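Local coordinates for protein LYND (Lyngbya aestuarii, PDB 4V1T) that probably acts as an ATP-dependent YcaO-type cyclodehydratase that converts residues of a peptide substrate into heterocycles, here holding ADP, magnesium and a zinc ion, at residues Ile290-His295 against Asp299-Ile304; Gln356-Ile359 against Gly364-Thr367. All coordinates share one frame; numbering follows the deposited sequence.

Contact 1 (Ile290-His295 against Asp299-Ile304); sequences IITLNH and DLKSHI
With Thr-292 OG1 set between its backbone N and carbonyl carbon (chi1 57°) and the imidazole of His-303 swung beside its own backbone N (chi1 -43°), the two groups meet diagonally across the hairpin of strands 289-294 and 299-304. OG1 lies in the ring plane, at the edge, 2.8 Å from His-303 NE2, in a hydrogen bond. The two side chains cross at about a right angle, and Thr-292 CG2 also touches the ring, 3.4 Å from NE2. Thr-292 OG1 binds a water as well, which makes a weak bond to Asp-299 O. His-303 ND1 bonds Ser-360 OG, leaving both ring nitrogens engaged and the rotation of the imidazole fixed. A leucine in place of His-303 would probably leave Thr-292 OG1 without its NE2 partner and Ser-360 OG without ND1, cutting this link from hairpin to loop. The backbones pair in regular antiparallel fashion: His-303 N donates to Ile-290 O (2.8 Å), which also lies at the ring edge, Thr-292 N to Lys-301 O (3.0 Å), and Asn-294 N to Asp-299 O. On the face of Ile-291, Leu-293, Leu-300 and Ser-302, Ile-291 CD1 comes to 3.2 Å from Ser-302 OG, while Ile-291 CG2 lies 4.2 Å from Leu-300 CG. Leu-300 packs on Leu-300 of the second subunit. The two faces thus differ: threonine, histidine and serine tie one to the following loop, where Asn-294 also bonds Gln-29 of the second subunit, while aliphatic groups of the other pack against that subunit.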
loop_
_atom_site.group_PDB
_atom_site.type_symbol
_atom_site.label_atom_id
_atom_site.label_comp_id
_atom_site.label_asym_id
_atom_site.label_seq_id
_atom_site.Cartn_x
_atom_site.Cartn_y
_atom_site.Cartn_z
ATOM N N ILE B 290 16.123 -9.777 1.176
ATOM C CA ILE B 290 17.108 -8.771 1.553
ATOM C C ILE B 290 16.405 -7.630 2.280
ATOM O O ILE B 290 15.354 -7.151 1.858
ATOM C CB ILE B 290 17.860 -8.228 0.341
ATOM C CG1 ILE B 290 18.616 -9.366 -0.346
ATOM C CG2 ILE B 290 18.841 -7.140 0.774
ATOM C CD1 ILE B 290 19.225 -8.985 -1.673
ATOM N N ILE B 291 17.005 -7.197 3.376
ATOM C CA ILE B 291 16.514 -6.055 4.133
ATOM C C ILE B 291 17.471 -4.895 3.959
ATOM O O ILE B 291 18.669 -5.048 4.174
ATOM C CB ILE B 291 16.429 -6.371 5.634
ATOM C CG1 ILE B 291 15.491 -7.550 5.861
ATOM C CG2 ILE B 291 16.007 -5.137 6.432
ATOM C CD1 ILE B 291 14.036 -7.268 5.561
ATOM N N THR B 292 16.936 -3.745 3.579
ATOM C CA THR B 292 17.728 -2.524 3.507
ATOM C C THR B 292 17.232 -1.569 4.578
ATOM O O THR B 292 16.042 -1.279 4.655
ATOM C CB THR B 292 17.667 -1.842 2.123
ATOM O OG1 THR B 292 16.304 -1.560 1.776
ATOM C CG2 THR B 292 18.278 -2.740 1.071
ATOM N N LEU B 293 18.154 -1.109 5.417
ATOM C CA LEU B 293 17.865 -0.104 6.423
ATOM C C LEU B 293 18.681 1.147 6.121
ATOM O O LEU B 293 19.881 1.204 6.394
ATOM C CB LEU B 293 18.185 -0.620 7.823
ATOM C CG LEU B 293 18.052 0.384 8.974
ATOM C CD1 LEU B 293 16.629 0.885 9.102
ATOM C CD2 LEU B 293 18.526 -0.229 10.285
ATOM N N ASN B 294 18.017 2.141 5.546
ATOM C CA ASN B 294 18.646 3.422 5.269
ATOM C C ASN B 294 18.817 4.192 6.567
ATOM O O ASN B 294 17.839 4.477 7.257
ATOM C CB ASN B 294 17.806 4.214 4.269
ATOM C CG ASN B 294 18.576 5.358 3.642
ATOM O OD1 ASN B 294 19.333 6.060 4.310
ATOM N ND2 ASN B 294 18.395 5.543 2.354
ATOM N N HIS B 295 20.065 4.492 6.913
ATOM C CA HIS B 295 20.384 5.155 8.171
ATOM C C HIS B 295 20.222 6.683 8.086
ATOM O O HIS B 295 19.800 7.313 9.059
ATOM C CB HIS B 295 21.821 4.831 8.588
ATOM C CG HIS B 295 22.050 3.397 8.945
ATOM N ND1 HIS B 295 21.443 2.793 10.026
ATOM C CD2 HIS B 295 22.845 2.452 8.383
ATOM C CE1 HIS B 295 21.844 1.537 10.107
ATOM N NE2 HIS B 295 22.690 1.303 9.120
ATOM N N ASP B 299 14.250 4.483 6.762
ATOM C CA ASP B 299 13.362 3.641 5.971
ATOM C C ASP B 299 13.852 2.197 5.959
ATOM O O ASP B 299 15.054 1.946 5.926
ATOM C CB ASP B 299 13.263 4.177 4.533
ATOM C CG ASP B 299 12.053 3.631 3.779
ATOM O OD1 ASP B 299 11.050 3.242 4.422
ATOM O OD2 ASP B 299 12.109 3.602 2.535
ATOM N N LEU B 300 12.908 1.261 5.975
ATOM C CA LEU B 300 13.204 -0.160 5.999
ATOM C C LEU B 300 12.375 -0.847 4.927
ATOM O O LEU B 300 11.157 -0.770 4.949
ATOM C CB LEU B 300 12.906 -0.736 7.378
ATOM C CG LEU B 300 13.280 -2.186 7.737
ATOM C CD1 LEU B 300 13.645 -2.319 9.217
ATOM C CD2 LEU B 300 12.169 -3.157 7.370
ATOM N N LYS B 301 13.053 -1.501 3.988
ATOM C CA LYS B 301 12.397 -2.215 2.896
ATOM C C LYS B 301 12.785 -3.694 2.894
ATOM O O LYS B 301 13.941 -4.033 3.148
ATOM C CB LYS B 301 12.796 -1.601 1.550
ATOM C CG LYS B 301 12.016 -0.362 1.136
ATOM C CD LYS B 301 12.756 0.388 0.024
ATOM C CE LYS B 301 11.809 1.016 -0.991
ATOM N NZ LYS B 301 11.515 0.099 -2.134
ATOM N N SER B 302 11.811 -4.556 2.593
ATOM C CA SER B 302 12.056 -5.976 2.354
ATOM C C SER B 302 12.003 -6.245 0.868
ATOM O O SER B 302 11.072 -5.832 0.192
ATOM C CB SER B 302 11.027 -6.851 3.075
ATOM O OG SER B 302 11.058 -6.598 4.460
ATOM N N HIS B 303 13.013 -6.940 0.369
ATOM C CA HIS B 303 13.143 -7.211 -1.063
ATOM C C HIS B 303 13.174 -8.724 -1.309
ATOM O O HIS B 303 14.055 -9.416 -0.809
ATOM C CB HIS B 303 14.411 -6.553 -1.620
ATOM C CG HIS B 303 14.632 -5.161 -1.125
ATOM N ND1 HIS B 303 14.186 -4.054 -1.811
ATOM C CD2 HIS B 303 15.233 -4.692 -0.005
ATOM C CE1 HIS B 303 14.520 -2.964 -1.147
ATOM N NE2 HIS B 303 15.149 -3.323 -0.044
ATOM N N ILE B 304 12.214 -9.220 -2.088
ATOM C CA ILE B 304 12.093 -10.649 -2.352
ATOM C C ILE B 304 13.049 -11.097 -3.454
ATOM O O ILE B 304 12.991 -10.595 -4.564
ATOM C CB ILE B 304 10.666 -11.037 -2.781
ATOM C CG1 ILE B 304 9.627 -10.567 -1.753
ATOM C CG2 ILE B 304 10.560 -12.552 -2.986
ATOM C CD1 ILE B 304 9.460 -11.487 -0.565
HETATM O O HOH W 1 15.827 0.952 2.715
#

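Contact 2 (Gln356-Ile359 against Gly364-Thr367); sequences QHLI and GVVT
The loop between helix 348-355 and strand 369-371 folds back on itself here, closed by one carbonyl that takes two successive backbone N-H groups. Leu-358 O accepts from Val-365 N at 2.9 Å, with the donor in the carbonyl plane, and from Val-366 N at 3.3 Å, with that donor tilted 27° from the plane. The longer bond is nevertheless straight, its N-H...O angle being 168°. Gly-364 CA approaches the same oxygen to 3.2 Å in a CA-H...O contact; a beta carbon on this residue would run into Leu-358 O, so the absence of a side chain is what lets the chain pass so close. One step on, Ile-359 and Val-366 form a single backbone bridge, with Ile-359 CA 3.5 Å from Val-366 O. Their side chains press together: Ile-359 CG1 sits beside its own backbone N, and Val-366 CG2 lies between its backbone N and carbonyl carbon (chi1 -40°), which brings these two carbons to 3.3 Å, tighter than usual van der Waals contact. A looser apolar touch joins Leu-358 CB to Val-365 CG2 at 3.8 Å. Ile-359 N bonds back to Gln-356 O, closing a turn just past the end of helix 348-355. Helix 413-429 receives the aliphatic groups, Leu-358 meeting Val-425, Ile-359 Leu-421, Val-365 Tyr-428 and Val-366 Ala-424, while Ile-725 also touches Leu-358 and Val-365, and Gly-364 O bonds Asn-214 just after helix 204-213.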
loop_
_atom_site.group_PDB
_atom_site.type_symbol
_atom_site.label_atom_id
_atom_site.label_comp_id
_atom_site.label_asym_id
_atom_site.label_seq_id
_atom_site.Cartn_x
_atom_site.Cartn_y
_atom_site.Cartn_z
ATOM N N GLN B 356 3.456 -7.375 -7.241
ATOM C CA GLN B 356 3.963 -6.282 -6.398
ATOM C C GLN B 356 5.422 -6.490 -6.045
ATOM O O GLN B 356 6.202 -5.537 -6.024
ATOM C CB GLN B 356 3.202 -6.195 -5.072
ATOM C CG GLN B 356 1.736 -5.883 -5.188
ATOM C CD GLN B 356 1.044 -5.718 -3.841
ATOM O OE1 GLN B 356 0.057 -4.993 -3.729
ATOM N NE2 GLN B 356 1.543 -6.403 -2.820
ATOM N N HIS B 357 5.770 -7.743 -5.753
ATOM C CA HIS B 357 7.114 -8.103 -5.295
ATOM C C HIS B 357 8.205 -7.749 -6.306
ATOM O O HIS B 357 9.382 -7.646 -5.953
ATOM C CB HIS B 357 7.176 -9.598 -4.975
ATOM C CG HIS B 357 6.840 -10.481 -6.133
ATOM N ND1 HIS B 357 7.804 -11.100 -6.902
ATOM C CD2 HIS B 357 5.649 -10.841 -6.662
ATOM C CE1 HIS B 357 7.218 -11.807 -7.851
ATOM N NE2 HIS B 357 5.911 -11.667 -7.726
ATOM N N LEU B 358 7.814 -7.573 -7.564
ATOM C CA LEU B 358 8.761 -7.186 -8.597
ATOM C C LEU B 358 9.177 -5.717 -8.453
ATOM O O LEU B 358 10.114 -5.265 -9.116
ATOM C CB LEU B 358 8.164 -7.440 -9.974
ATOM C CG LEU B 358 7.875 -8.899 -10.313
ATOM C CD1 LEU B 358 7.271 -8.981 -11.710
ATOM C CD2 LEU B 358 9.123 -9.755 -10.228
ATOM N N ILE B 359 8.484 -4.974 -7.591
ATOM C CA ILE B 359 8.849 -3.575 -7.332
ATOM C C ILE B 359 9.941 -3.511 -6.272
ATOM O O ILE B 359 9.682 -3.704 -5.085
ATOM C CB ILE B 359 7.640 -2.725 -6.875
ATOM C CG1 ILE B 359 6.488 -2.813 -7.880
ATOM C CG2 ILE B 359 8.050 -1.264 -6.716
ATOM C CD1 ILE B 359 5.145 -2.395 -7.330
ATOM N N GLY B 364 14.287 -6.267 -7.601
ATOM C CA GLY B 364 13.150 -6.199 -8.500
ATOM C C GLY B 364 13.507 -5.826 -9.924
ATOM O O GLY B 364 14.673 -5.768 -10.290
ATOM N N VAL B 365 12.478 -5.564 -10.720
ATOM C CA VAL B 365 12.637 -5.198 -12.127
ATOM C C VAL B 365 12.029 -3.833 -12.413
ATOM O O VAL B 365 12.242 -3.287 -13.486
ATOM C CB VAL B 365 11.991 -6.238 -13.063
ATOM C CG1 VAL B 365 12.651 -7.588 -12.871
ATOM C CG2 VAL B 365 10.502 -6.339 -12.794
ATOM N N VAL B 366 11.251 -3.303 -11.466
ATOM C CA VAL B 366 10.739 -1.935 -11.564
ATOM C C VAL B 366 11.183 -1.141 -10.338
ATOM O O VAL B 366 11.054 -1.601 -9.210
ATOM C CB VAL B 366 9.198 -1.897 -11.735
ATOM C CG1 VAL B 366 8.741 -2.995 -12.673
ATOM C CG2 VAL B 366 8.478 -2.078 -10.436
ATOM N N THR B 367 11.737 0.040 -10.575
ATOM C CA THR B 367 12.358 0.831 -9.518
ATOM C C THR B 367 11.333 1.259 -8.494
ATOM O O THR B 367 11.498 1.019 -7.313
ATOM C CB THR B 367 13.036 2.101 -10.081
ATOM O OG1 THR B 367 13.809 1.761 -11.237
ATOM C CG2 THR B 367 13.935 2.754 -9.034
#

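Overall arrangement
The two contacts follow one another along the chain, with centres about 14 Å apart, and touch where Ile-304 CG1 meets His-357 CB at 4.2 Å. Contact 1 is partly buried and ends the seven-stranded sheet within this chain; contact 2 lies near the chain centre, buried against helix 413-429, with the side chain of Val-366 about 10 Å from bound ADP. They hold different elements: a regular hairpin with paired strands in one, a loop with a single bridge in the other. Contact 1 adds side-chain hydrogen bonding and a subunit interface; contact 2 relies on backbone N-H groups and aliphatic packing. The loop closed by contact 2 is the one to which the hairpin is tied.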